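Arginyl-tRNA synthetase, putative (Plasmodium falciparum, PDB 5JLD) probably attaches L-arginine to its cognate tRNA at the expense of ATP, as a class I aminoacyl-tRNA synthetase of the malaria parasite. Local coordinates at residues C341-Y346 with K374-G379; N133-F138 with H173-V178. One frame throughout, in Å; residues are numbered along the deposited sequence.

How the interactions relate
Both interactions belong to one parallel five-stranded sheet, the Rossmann-type core of the class I catalytic domain, ordered 271-272, 171-176, 133-137, 343-349, 374-380. Interaction 2 pairs 133-138 with 173-178 and interaction 1 pairs 341-346 with 374-379; their centres lie about 10 Å apart. Strands 133-137 and 343-349 are neighbours, so the two contacts are joined directly: N342 N lies 2.8 Å from N133 O and I345 O 2.8 Å from D137 N, both probable hydrogen bonds. Side chains meet across the same seam, C341 SG at 3.6 Å from L135 CB and Y346 CE2 at 3.6 Å from D137 OD2. In class I synthetases the C-terminal ends of such strands border the ATP and amino-acid site.

Interaction 1 of 2, residues C341-Y346 with K374-G379; sequences CNCVIY and KLMHVG
Five backbone hydrogen bonds zip 341-346 to 374-379 as parallel strands, their short axes 18° apart. K374 N and M376 N give to N342 O and V344 O, K374 O and M376 O receive V344 N and Y346 N, and V378 N closes the row on Y346 O at 2.8 Å. The inner three run nearly along their C=O axes; at the two ends the donor stands above the carbonyl plane. On one face the sulfurs gather: with SG anti to its backbone N (chi1 176°), C343 reaches M376 SD at 4.1 Å. I345 lies alongside M376, its CG1 4.0 Å from the same SD, and its CG2 branch crosses obliquely to V378 CG2 at 3.6 Å. On the other face V344 CB meets the CD2 branch of L375 at 4.0 Å, the two side chains pointing the same way. Y346, its CG beside the backbone N, has M376 O at the edge of its ring, in plane, 3.9 Å from CD1. The pairing ends a beta-alpha-beta unit, strand 343-349, helix 353-364, strand 374-380, at one margin of the Rossmann-type sheet of the class I catalytic domain. That crossover helix packs on the L375 face through F360 and I363, and F356 meets the Y346 ring; M533 touches I345 and V378 on the opposite face. Farther out, the extended chain of K374 carries NZ away to hydrogen bonds with L530 O and Y131 OH, while N342 is held through OD1 by N133 N and through ND2 by D370, and H377 NE2 bonds T348 OG1.

Interaction 2 of 2, residues N133-F138 with H173-V178; sequences NVLVDF and HRVNHV
L135 lays its CD1 branch against V175 CG2 at 3.7 Å, crossing it obliquely, while its CG meets H173 CB at 3.8 Å, those side chains crossing at about a right angle. The H173 ring turns its edge to V134 O, 3.5 Å from CD2. Four backbone hydrogen bonds join the parallel strands, H173 N to V134 O (2.7 Å), V136 N to H173 O, V175 N to V136 O and F138 N to V175 O, all nearly along the C=O axis. Past the last bond a water links the chains: it gives to D137 OD1 (2.7 Å) and F138 O and accepts from H177 N. F138, its CG in the crowded position between the backbone N and the carbonyl carbon (chi1 65°), turns back over the face carrying V136 and R174 and brings CE1 to R174 CA, at the ring edge, at 4.1 Å. D137 OD2 is paired with R335, which probably favours a charged carboxylate. The contact closes the beta-alpha-beta unit of strand 133-137, helix 149-167 and strand 171-176: C162 of that helix touches V136, F138 and R174, whose guanidinium bridges to E166 and D159, while helix 326-337 lies on the L135 and V175 face and strand 343-349 flanks 133-137.

Interaction 1 of 2, residues C341-Y346 with K374-G379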
loop_
_atom_site.group_PDB
_atom_site.type_symbol
_atom_site.label_atom_id
_atom_site.label_comp_id
_atom_site.label_asym_id
_atom_site.label_seq_id
_atom_site.Cartn_x
_atom_site.Cartn_y
_atom_site.Cartn_z
ATOM N N CYS A 341 -4.013 9.532 16.391
ATOM C CA CYS A 341 -3.970 8.473 15.386
ATOM C C CYS A 341 -4.635 7.188 15.869
ATOM O O CYS A 341 -4.434 6.747 17.005
ATOM C CB CYS A 341 -2.526 8.186 14.975
ATOM S SG CYS A 341 -1.819 9.437 13.867
ATOM N N ASN A 342 -5.427 6.591 14.988
ATOM C CA ASN A 342 -6.069 5.306 15.265
ATOM C C ASN A 342 -5.309 4.166 14.601
ATOM O O ASN A 342 -5.401 3.007 15.007
ATOM C CB ASN A 342 -7.511 5.349 14.808
ATOM C CG ASN A 342 -8.269 6.491 15.452
ATOM O OD1 ASN A 342 -8.653 7.456 14.785
ATOM N ND2 ASN A 342 -8.461 6.399 16.764
ATOM N N CYS A 343 -4.507 4.517 13.605
ATOM C CA CYS A 343 -3.663 3.544 12.958
ATOM C C CYS A 343 -2.349 4.209 12.537
ATOM O O CYS A 343 -2.345 5.278 11.937
ATOM C CB CYS A 343 -4.395 2.925 11.756
ATOM S SG CYS A 343 -3.431 1.764 10.776
ATOM N N VAL A 344 -1.234 3.583 12.888
ATOM C CA VAL A 344 0.075 4.093 12.491
ATOM C C VAL A 344 0.883 3.020 11.807
ATOM O O VAL A 344 1.174 1.953 12.372
ATOM C CB VAL A 344 0.903 4.631 13.678
ATOM C CG1 VAL A 344 2.185 5.277 13.163
ATOM C CG2 VAL A 344 0.096 5.628 14.492
ATOM N N ILE A 345 1.285 3.339 10.592
ATOM C CA ILE A 345 1.928 2.378 9.747
ATOM C C ILE A 345 3.339 2.837 9.453
ATOM O O ILE A 345 3.529 3.921 8.950
ATOM C CB ILE A 345 1.121 2.198 8.434
ATOM C CG1 ILE A 345 -0.244 1.568 8.735
ATOM C CG2 ILE A 345 1.911 1.399 7.434
ATOM C CD1 ILE A 345 -1.278 1.756 7.587
ATOM N N TYR A 346 4.316 2.010 9.796
ATOM C CA TYR A 346 5.714 2.275 9.519
ATOM C C TYR A 346 6.205 1.446 8.333
ATOM O O TYR A 346 6.320 0.233 8.435
ATOM C CB TYR A 346 6.556 1.956 10.748
ATOM C CG TYR A 346 6.320 2.901 11.901
ATOM C CD1 TYR A 346 5.260 2.696 12.777
ATOM C CD2 TYR A 346 7.164 3.998 12.120
ATOM C CE1 TYR A 346 5.036 3.555 13.840
ATOM C CE2 TYR A 346 6.945 4.879 13.194
ATOM C CZ TYR A 346 5.875 4.639 14.042
ATOM O OH TYR A 346 5.625 5.460 15.097
ATOM N N LYS A 374 -4.094 0.647 16.059
ATOM C CA LYS A 374 -3.450 -0.386 15.256
ATOM C C LYS A 374 -2.060 0.054 14.807
ATOM O O LYS A 374 -1.911 0.989 14.001
ATOM C CB LYS A 374 -4.320 -0.723 14.034
ATOM C CG LYS A 374 -4.068 -2.109 13.441
ATOM C CD LYS A 374 -4.918 -2.318 12.183
ATOM C CE LYS A 374 -4.990 -3.779 11.756
ATOM N NZ LYS A 374 -6.060 -3.993 10.742
ATOM N N LEU A 375 -1.044 -0.623 15.327
ATOM C CA LEU A 375 0.321 -0.271 15.029
ATOM C C LEU A 375 0.904 -1.318 14.101
ATOM O O LEU A 375 0.980 -2.501 14.445
ATOM C CB LEU A 375 1.153 -0.165 16.322
ATOM C CG LEU A 375 0.644 0.788 17.408
ATOM C CD1 LEU A 375 1.475 0.637 18.694
ATOM C CD2 LEU A 375 0.611 2.252 16.926
ATOM N N MET A 376 1.338 -0.880 12.928
ATOM C CA MET A 376 1.722 -1.829 11.911
ATOM C C MET A 376 3.112 -1.540 11.407
ATOM O O MET A 376 3.472 -0.400 11.118
ATOM C CB MET A 376 0.735 -1.807 10.741
ATOM C CG MET A 376 -0.736 -1.679 11.125
ATOM S SD MET A 376 -1.870 -1.929 9.722
ATOM C CE MET A 376 -1.708 -3.699 9.503
ATOM N N HIS A 377 3.903 -2.589 11.304
ATOM C CA HIS A 377 5.145 -2.495 10.589
ATOM C C HIS A 377 4.963 -3.128 9.217
ATOM O O HIS A 377 4.548 -4.275 9.126
ATOM C CB HIS A 377 6.261 -3.185 11.355
ATOM C CG HIS A 377 7.587 -3.090 10.672
ATOM N ND1 HIS A 377 8.100 -4.113 9.904
ATOM C CD2 HIS A 377 8.493 -2.089 10.622
ATOM C CE1 HIS A 377 9.273 -3.750 9.421
ATOM N NE2 HIS A 377 9.541 -2.527 9.844
ATOM N N VAL A 378 5.265 -2.369 8.166
ATOM C CA VAL A 378 5.239 -2.841 6.786
ATOM C C VAL A 378 6.674 -2.919 6.258
ATOM O O VAL A 378 7.264 -1.906 5.843
ATOM C CB VAL A 378 4.399 -1.909 5.867
ATOM C CG1 VAL A 378 4.485 -2.357 4.421
ATOM C CG2 VAL A 378 2.938 -1.830 6.327
ATOM N N GLY A 379 7.231 -4.133 6.271
ATOM C CA GLY A 379 8.622 -4.343 5.925
ATOM C C GLY A 379 8.834 -4.551 4.446
ATOM O O GLY A 379 7.940 -5.047 3.765
#

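Interaction 2 of 2, residues N133-F138 with H173-V178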
loop_
_atom_site.group_PDB
_atom_site.type_symbol
_atom_site.label_atom_id
_atom_site.label_comp_id
_atom_site.label_asym_id
_atom_site.label_seq_id
_atom_site.Cartn_x
_atom_site.Cartn_y
_atom_site.Cartn_z
ATOM N N ASN A 133 -8.218 8.383 12.140
ATOM C CA ASN A 133 -7.004 9.048 11.690
ATOM C C ASN A 133 -5.926 8.025 11.420
ATOM O O ASN A 133 -5.539 7.277 12.313
ATOM C CB ASN A 133 -6.494 10.061 12.721
ATOM C CG ASN A 133 -7.504 11.137 13.057
ATOM O OD1 ASN A 133 -7.945 11.898 12.191
ATOM N ND2 ASN A 133 -7.831 11.247 14.344
ATOM N N VAL A 134 -5.418 8.015 10.197
ATOM C CA VAL A 134 -4.346 7.097 9.842
ATOM C C VAL A 134 -3.083 7.870 9.501
ATOM O O VAL A 134 -3.135 8.873 8.780
ATOM C CB VAL A 134 -4.748 6.206 8.619
ATOM C CG1 VAL A 134 -3.550 5.400 8.126
ATOM C CG2 VAL A 134 -5.934 5.281 8.971
ATOM N N LEU A 135 -1.950 7.405 10.008
ATOM C CA LEU A 135 -0.675 8.008 9.661
ATOM C C LEU A 135 0.229 6.972 9.016
ATOM O O LEU A 135 0.399 5.890 9.556
ATOM C CB LEU A 135 0.006 8.609 10.903
ATOM C CG LEU A 135 1.315 9.366 10.662
ATOM C CD1 LEU A 135 1.480 10.517 11.679
ATOM C CD2 LEU A 135 2.528 8.433 10.710
ATOM N N VAL A 136 0.840 7.340 7.890
ATOM C CA VAL A 136 1.793 6.475 7.207
ATOM C C VAL A 136 3.178 7.135 7.216
ATOM O O VAL A 136 3.376 8.245 6.706
ATOM C CB VAL A 136 1.342 6.160 5.752
ATOM C CG1 VAL A 136 2.329 5.194 5.065
ATOM C CG2 VAL A 136 -0.089 5.582 5.736
ATOM N N ASP A 137 4.129 6.434 7.818
ATOM C CA ASP A 137 5.511 6.886 7.970
ATOM C C ASP A 137 6.357 6.198 6.913
ATOM O O ASP A 137 6.563 4.992 6.992
ATOM C CB ASP A 137 6.000 6.558 9.386
ATOM C CG ASP A 137 7.397 7.073 9.684
ATOM O OD1 ASP A 137 8.285 7.069 8.802
ATOM O OD2 ASP A 137 7.612 7.489 10.843
ATOM N N PHE A 138 6.829 6.949 5.922
ATOM C CA PHE A 138 7.559 6.342 4.823
ATOM C C PHE A 138 8.578 7.268 4.173
ATOM O O PHE A 138 8.651 8.464 4.493
ATOM C CB PHE A 138 6.574 5.785 3.756
ATOM C CG PHE A 138 5.731 6.831 3.046
ATOM C CD1 PHE A 138 4.818 7.625 3.744
ATOM C CD2 PHE A 138 5.799 6.966 1.658
ATOM C CE1 PHE A 138 4.014 8.565 3.073
ATOM C CE2 PHE A 138 5.000 7.897 0.974
ATOM C CZ PHE A 138 4.108 8.701 1.684
ATOM N N HIS A 173 -2.446 10.886 7.147
ATOM C CA HIS A 173 -1.263 11.740 7.315
ATOM C C HIS A 173 -0.085 11.123 6.570
ATOM O O HIS A 173 0.389 10.045 6.936
ATOM C CB HIS A 173 -0.877 11.919 8.796
ATOM C CG HIS A 173 -1.931 12.548 9.651
ATOM N ND1 HIS A 173 -2.028 13.911 9.843
ATOM C CD2 HIS A 173 -2.924 11.996 10.395
ATOM C CE1 HIS A 173 -3.041 14.172 10.651
ATOM N NE2 HIS A 173 -3.597 13.026 11.002
ATOM N N ARG A 174 0.380 11.807 5.533
ATOM C CA ARG A 174 1.589 11.416 4.812
ATOM C C ARG A 174 2.835 12.032 5.481
ATOM O O ARG A 174 3.088 13.242 5.364
ATOM C CB ARG A 174 1.493 11.860 3.358
ATOM C CG ARG A 174 0.274 11.301 2.654
ATOM C CD ARG A 174 -0.025 12.095 1.401
ATOM N NE ARG A 174 -0.783 11.269 0.465
ATOM C CZ ARG A 174 -0.224 10.597 -0.533
ATOM N NH1 ARG A 174 1.091 10.660 -0.691
ATOM N NH2 ARG A 174 -0.969 9.843 -1.348
ATOM N N VAL A 175 3.621 11.202 6.161
ATOM C CA VAL A 175 4.701 11.729 6.985
ATOM C C VAL A 175 6.079 11.190 6.609
ATOM O O VAL A 175 6.322 9.998 6.586
ATOM C CB VAL A 175 4.440 11.448 8.469
ATOM C CG1 VAL A 175 5.640 11.893 9.314
ATOM C CG2 VAL A 175 3.188 12.190 8.921
ATOM N N ASN A 176 6.986 12.112 6.330
ATOM C CA ASN A 176 8.357 11.785 6.003
ATOM C C ASN A 176 9.286 12.110 7.178
ATOM O O ASN A 176 9.602 13.272 7.381
ATOM C CB ASN A 176 8.774 12.558 4.743
ATOM C CG ASN A 176 10.059 12.038 4.136
ATOM O OD1 ASN A 176 10.711 11.148 4.689
ATOM N ND2 ASN A 176 10.420 12.578 2.979
ATOM N N HIS A 177 9.683 11.081 7.934
ATOM C CA HIS A 177 10.562 11.181 9.108
ATOM C C HIS A 177 12.017 11.310 8.661
ATOM O O HIS A 177 12.795 10.361 8.755
ATOM C CB HIS A 177 10.371 9.950 10.016
ATOM C CG HIS A 177 11.066 10.026 11.349
ATOM N ND1 HIS A 177 10.446 10.499 12.482
ATOM C CD2 HIS A 177 12.298 9.605 11.739
ATOM C CE1 HIS A 177 11.282 10.414 13.508
ATOM N NE2 HIS A 177 12.404 9.864 13.082
ATOM N N VAL A 178 12.370 12.485 8.145
ATOM C CA VAL A 178 13.690 12.703 7.555
ATOM C C VAL A 178 14.771 12.762 8.638
ATOM O O VAL A 178 14.527 13.266 9.738
ATOM C CB VAL A 178 13.702 13.992 6.694
ATOM C CG1 VAL A 178 13.148 15.180 7.476
ATOM C CG2 VAL A 178 15.096 14.296 6.165
HETATM O O HOH W 1 9.535 8.513 6.962
#